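Local coordinates for protein nucleoside-diphosphate-sugar epimerase (Pseudomonas aeruginosa, PDB 2X4G) that probably acts on nucleotide sugars as an NAD-dependent enzyme of the epimerase/dehydratase type, at residues L71-R76 against A112-A116; A12-V18 against G37-I43. One frame throughout, in Å; residues are numbered along the deposited sequence.

Contact 1: L71-R76 against A112-A116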
# COMPACT_ATOMS: atom_id res chain seq x y z
N LEU A 71 -25.77 -16.14 -18.79
CA LEU A 71 -25.13 -17.25 -18.10
C LEU A 71 -26.00 -18.49 -18.25
O LEU A 71 -25.51 -19.55 -18.64
CB LEU A 71 -24.91 -16.94 -16.62
CG LEU A 71 -23.76 -15.98 -16.32
CD1 LEU A 71 -23.91 -15.34 -14.95
CD2 LEU A 71 -22.42 -16.71 -16.44
N GLU A 72 -27.29 -18.35 -17.93
CA GLU A 72 -28.27 -19.42 -18.08
C GLU A 72 -28.21 -20.04 -19.44
O GLU A 72 -28.29 -21.25 -19.59
CB GLU A 72 -29.68 -18.87 -17.93
CG GLU A 72 -30.27 -18.91 -16.55
CD GLU A 72 -31.79 -18.68 -16.60
OE1 GLU A 72 -32.49 -19.58 -17.13
OE2 GLU A 72 -32.28 -17.63 -16.12
N ARG A 73 -28.13 -19.18 -20.44
CA ARG A 73 -28.09 -19.64 -21.82
C ARG A 73 -26.74 -20.33 -22.08
O ARG A 73 -26.70 -21.41 -22.67
CB ARG A 73 -28.32 -18.46 -22.78
CG ARG A 73 -28.38 -18.84 -24.28
CD ARG A 73 -27.89 -17.68 -25.15
NE ARG A 73 -28.82 -16.55 -25.08
CZ ARG A 73 -28.54 -15.28 -25.43
NH1 ARG A 73 -27.34 -14.93 -25.88
NH2 ARG A 73 -29.50 -14.36 -25.33
N ALA A 74 -25.65 -19.73 -21.63
CA ALA A 74 -24.33 -20.34 -21.80
C ALA A 74 -24.16 -21.64 -21.01
O ALA A 74 -23.33 -22.47 -21.37
CB ALA A 74 -23.24 -19.36 -21.43
N LEU A 75 -24.94 -21.82 -19.95
CA LEU A 75 -24.88 -23.04 -19.14
C LEU A 75 -25.89 -24.13 -19.56
O LEU A 75 -26.03 -25.16 -18.89
CB LEU A 75 -25.10 -22.69 -17.67
CG LEU A 75 -24.05 -21.79 -17.03
CD1 LEU A 75 -24.58 -21.32 -15.70
CD2 LEU A 75 -22.69 -22.48 -16.86
N ARG A 76 -26.58 -23.93 -20.68
CA ARG A 76 -27.53 -24.92 -21.19
C ARG A 76 -26.78 -26.20 -21.64
O ARG A 76 -25.69 -26.12 -22.23
CB ARG A 76 -28.34 -24.34 -22.35
CG ARG A 76 -27.58 -24.27 -23.69
CD ARG A 76 -28.26 -23.36 -24.72
NE ARG A 76 -27.49 -23.29 -25.97
CZ ARG A 76 -26.50 -22.42 -26.23
NH1 ARG A 76 -26.12 -21.50 -25.35
NH2 ARG A 76 -25.89 -22.47 -27.40
N ALA A 112 -27.41 -18.84 -11.88
CA ALA A 112 -27.63 -19.37 -13.24
C ALA A 112 -27.48 -20.88 -13.33
O ALA A 112 -28.14 -21.50 -14.16
CB ALA A 112 -26.71 -18.71 -14.23
N CYS A 113 -26.63 -21.47 -12.49
CA CYS A 113 -26.45 -22.92 -12.45
C CYS A 113 -27.72 -23.62 -12.01
O CYS A 113 -28.02 -24.71 -12.50
CB CYS A 113 -25.31 -23.32 -11.50
SG CYS A 113 -23.61 -23.06 -12.10
N LEU A 114 -28.43 -23.03 -11.06
CA LEU A 114 -29.71 -23.56 -10.61
C LEU A 114 -30.75 -23.54 -11.73
O LEU A 114 -31.41 -24.54 -11.96
CB LEU A 114 -30.22 -22.76 -9.41
CG LEU A 114 -31.44 -23.25 -8.63
CD1 LEU A 114 -31.40 -24.76 -8.31
CD2 LEU A 114 -31.54 -22.44 -7.35
N GLN A 115 -30.89 -22.42 -12.44
CA GLN A 115 -31.84 -22.32 -13.56
C GLN A 115 -31.48 -23.18 -14.77
O GLN A 115 -32.37 -23.71 -15.44
CB GLN A 115 -31.98 -20.87 -14.05
CG GLN A 115 -32.61 -19.89 -13.07
CD GLN A 115 -34.00 -20.30 -12.63
OE1 GLN A 115 -34.22 -20.58 -11.45
NE2 GLN A 115 -34.96 -20.34 -13.57
N ALA A 116 -30.20 -23.28 -15.10
CA ALA A 116 -29.76 -24.09 -16.26
C ALA A 116 -29.81 -25.58 -15.95
O ALA A 116 -29.73 -26.41 -16.86
CB ALA A 116 -28.36 -23.70 -16.67
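Two helix ends meet here without a hydrogen bond between them, so side-chain conformation sets the fit. L71 and L75, one turn apart, share the mt rotamer. L71 CB lies 3.5 Å from A112 CB; L75 CD1 reaches A112 CB at 3.7 Å and C113 SG at 4.1 Å, while L75 CB rests 3.6 Å from A116 CB. With only methyl groups at A112 and A116, the backbones come close: E72 CA and A112 CA are 4.9 Å apart, and A116 CB touches L75 O at 3.5 Å. E72 has a chi1 of -93°, between wells, which lays its chain along Q115 (E72 CD to Q115 CB 3.4 Å). R76 turns away, and its p chi1 with an extended chi2 and chi3 brings NH1 back to R73 O in a 2.7 Å hydrogen bond. In the fold, helix 68-74 packs beside helix 98-116 and its C-terminal end rests on the sheet: A74 and L75 touch I43 of strand 39-44, and R61 of strand 59-62 hydrogen-bonds A74 O and R76 O.

Contact 2: A12-V18 against G37-I43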
# COMPACT_ATOMS: atom_id res chain seq x y z
N ALA A 12 -18.03 -37.61 -29.07
CA ALA A 12 -17.64 -37.09 -27.71
C ALA A 12 -18.88 -36.86 -26.81
O ALA A 12 -19.34 -35.72 -26.64
CB ALA A 12 -16.80 -35.78 -27.86
N HIS A 13 -19.38 -37.94 -26.22
CA HIS A 13 -20.66 -37.98 -25.47
C HIS A 13 -20.84 -37.02 -24.25
O HIS A 13 -21.98 -36.79 -23.82
CB HIS A 13 -21.03 -39.46 -25.09
CG HIS A 13 -20.09 -40.12 -24.10
ND1 HIS A 13 -18.72 -40.22 -24.30
CD2 HIS A 13 -20.33 -40.75 -22.92
CE1 HIS A 13 -18.16 -40.85 -23.28
NE2 HIS A 13 -19.12 -41.19 -22.43
N VAL A 14 -19.78 -36.44 -23.69
CA VAL A 14 -19.95 -35.57 -22.52
C VAL A 14 -19.47 -34.14 -22.81
O VAL A 14 -18.48 -33.94 -23.50
CB VAL A 14 -19.29 -36.20 -21.27
CG1 VAL A 14 -19.41 -35.31 -20.09
CG2 VAL A 14 -19.96 -37.52 -20.95
N LYS A 15 -20.18 -33.15 -22.29
CA LYS A 15 -19.88 -31.74 -22.56
C LYS A 15 -19.57 -31.03 -21.24
O LYS A 15 -20.42 -31.00 -20.33
CB LYS A 15 -21.10 -31.09 -23.23
CG LYS A 15 -20.81 -30.10 -24.34
CD LYS A 15 -22.12 -29.53 -24.91
CE LYS A 15 -22.15 -29.58 -26.43
NZ LYS A 15 -23.26 -28.78 -27.01
N TYR A 16 -18.36 -30.50 -21.10
CA TYR A 16 -17.98 -29.75 -19.90
C TYR A 16 -17.57 -28.34 -20.28
O TYR A 16 -16.92 -28.14 -21.30
CB TYR A 16 -16.84 -30.42 -19.13
CG TYR A 16 -17.15 -31.80 -18.56
CD1 TYR A 16 -16.44 -32.90 -18.97
CD2 TYR A 16 -18.14 -31.99 -17.60
CE1 TYR A 16 -16.69 -34.15 -18.47
CE2 TYR A 16 -18.40 -33.25 -17.09
CZ TYR A 16 -17.66 -34.32 -17.54
OH TYR A 16 -17.86 -35.59 -17.08
N ALA A 17 -17.96 -27.37 -19.44
CA ALA A 17 -17.67 -25.96 -19.68
C ALA A 17 -16.66 -25.43 -18.69
O ALA A 17 -16.53 -25.97 -17.61
CB ALA A 17 -18.95 -25.14 -19.59
N VAL A 18 -15.96 -24.37 -19.07
CA VAL A 18 -15.00 -23.69 -18.20
C VAL A 18 -15.21 -22.18 -18.29
O VAL A 18 -15.22 -21.63 -19.38
CB VAL A 18 -13.54 -23.94 -18.66
CG1 VAL A 18 -12.55 -23.37 -17.66
CG2 VAL A 18 -13.29 -25.42 -18.88
N GLY A 37 -11.06 -36.33 -24.28
CA GLY A 37 -11.99 -36.56 -25.39
C GLY A 37 -13.43 -36.16 -25.11
O GLY A 37 -14.34 -36.71 -25.68
N HIS A 38 -13.65 -35.19 -24.23
CA HIS A 38 -14.96 -34.61 -24.05
C HIS A 38 -15.16 -33.41 -24.96
O HIS A 38 -14.22 -32.90 -25.55
CB HIS A 38 -15.13 -34.25 -22.58
CG HIS A 38 -14.94 -35.42 -21.68
ND1 HIS A 38 -14.13 -35.39 -20.57
CD2 HIS A 38 -15.41 -36.69 -21.77
CE1 HIS A 38 -14.12 -36.58 -19.99
NE2 HIS A 38 -14.89 -37.39 -20.70
N ASP A 39 -16.41 -32.99 -25.11
CA ASP A 39 -16.73 -31.78 -25.83
C ASP A 39 -16.50 -30.62 -24.88
O ASP A 39 -16.99 -30.64 -23.75
CB ASP A 39 -18.18 -31.81 -26.32
CG ASP A 39 -18.37 -32.68 -27.56
OD1 ASP A 39 -19.53 -33.10 -27.78
OD2 ASP A 39 -17.39 -32.93 -28.32
N LEU A 40 -15.76 -29.62 -25.34
CA LEU A 40 -15.36 -28.51 -24.50
C LEU A 40 -16.18 -27.30 -24.83
O LEU A 40 -16.29 -26.90 -26.00
CB LEU A 40 -13.90 -28.20 -24.75
CG LEU A 40 -13.32 -26.95 -24.11
CD1 LEU A 40 -13.48 -26.99 -22.59
CD2 LEU A 40 -11.85 -26.86 -24.56
N VAL A 41 -16.78 -26.71 -23.79
CA VAL A 41 -17.42 -25.42 -23.93
C VAL A 41 -16.63 -24.40 -23.10
O VAL A 41 -16.20 -24.69 -21.99
CB VAL A 41 -18.90 -25.47 -23.48
CG1 VAL A 41 -19.51 -24.07 -23.46
CG2 VAL A 41 -19.70 -26.40 -24.40
N LEU A 42 -16.41 -23.22 -23.67
CA LEU A 42 -15.75 -22.11 -22.99
C LEU A 42 -16.73 -20.95 -22.85
O LEU A 42 -17.17 -20.37 -23.85
CB LEU A 42 -14.53 -21.64 -23.77
CG LEU A 42 -13.48 -22.68 -24.10
CD1 LEU A 42 -12.30 -22.04 -24.83
CD2 LEU A 42 -13.04 -23.37 -22.82
N ILE A 43 -17.09 -20.63 -21.61
CA ILE A 43 -17.94 -19.49 -21.33
C ILE A 43 -17.03 -18.31 -21.03
O ILE A 43 -16.29 -18.35 -20.06
CB ILE A 43 -18.90 -19.77 -20.15
CG1 ILE A 43 -19.80 -20.98 -20.46
CG2 ILE A 43 -19.77 -18.55 -19.86
CD1 ILE A 43 -20.55 -21.50 -19.25
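A12, the first modelled residue, sets its CB 3.4 Å from G37 O; its own O lies 2.9 Å from D39 OD1, but both atoms are acceptors, so this is proximity without a hydrogen bond. At V14 the pairing begins: D39 N donates to V14 O (2.8 Å, N-H...O angle 156°), and V14 CB sits 3.9 Å from H38 CD2. K15 bridges D39, with K15 CA making a CA-H...O contact to D39 O at 3.3 Å and K15 CG packing 3.9 Å from V41 CG2, while its ammonium forms a salt bridge with E59. Y16 uses both its backbone N and its O toward the partner strand, Y16 N to D39 O (3.0 Å) and V41 N to Y16 O (2.9 Å, N-H...O angle 175°). Its ring presents an edge to the H38 face in a T-shaped pair, centroids 5.1 Å apart and planes at 85°, and its hydroxyl hydrogen-bonds E231. The two strands, 27° apart in direction, are the parallel pair of the beta-alpha-beta unit that opens this Rossmann-type domain. Helix 24-35 makes the crossover and ends in a Schellman motif, with G37 at phi 71°; its I33 packs on Y16, V18, H38 and L40. A17, facing the other side of the sheet, bridges V41 (CB to CB 3.9 Å) and puts its CB 4.0 Å from I43 CD1. V18 N bonds V41 O at 2.9 Å, I43 N bonds V18 O at 3.1 Å, and V18 CG2 meets L40 CD1 at 4.0 Å.

The centres of contacts 1 and 2 are 15 Å apart, yet the two touch directly: L75 CD2 lies 3.4 Å from I43 CD1, and A74 O is 3.6 Å from that same methyl. I43, in a strand of contact 2, thus also packs under the helix end of contact 1. Both contacts are partly buried, but they are built differently. Contact 2 covers 663 Å² and is held by five backbone hydrogen bonds between two parallel strands of the main sheet; contact 1 covers 320 Å² between helices outside that sheet and relies on apolar packing. Contact 1 is more open along its E72/Q115 edge, contact 2 at the A12/G37 end.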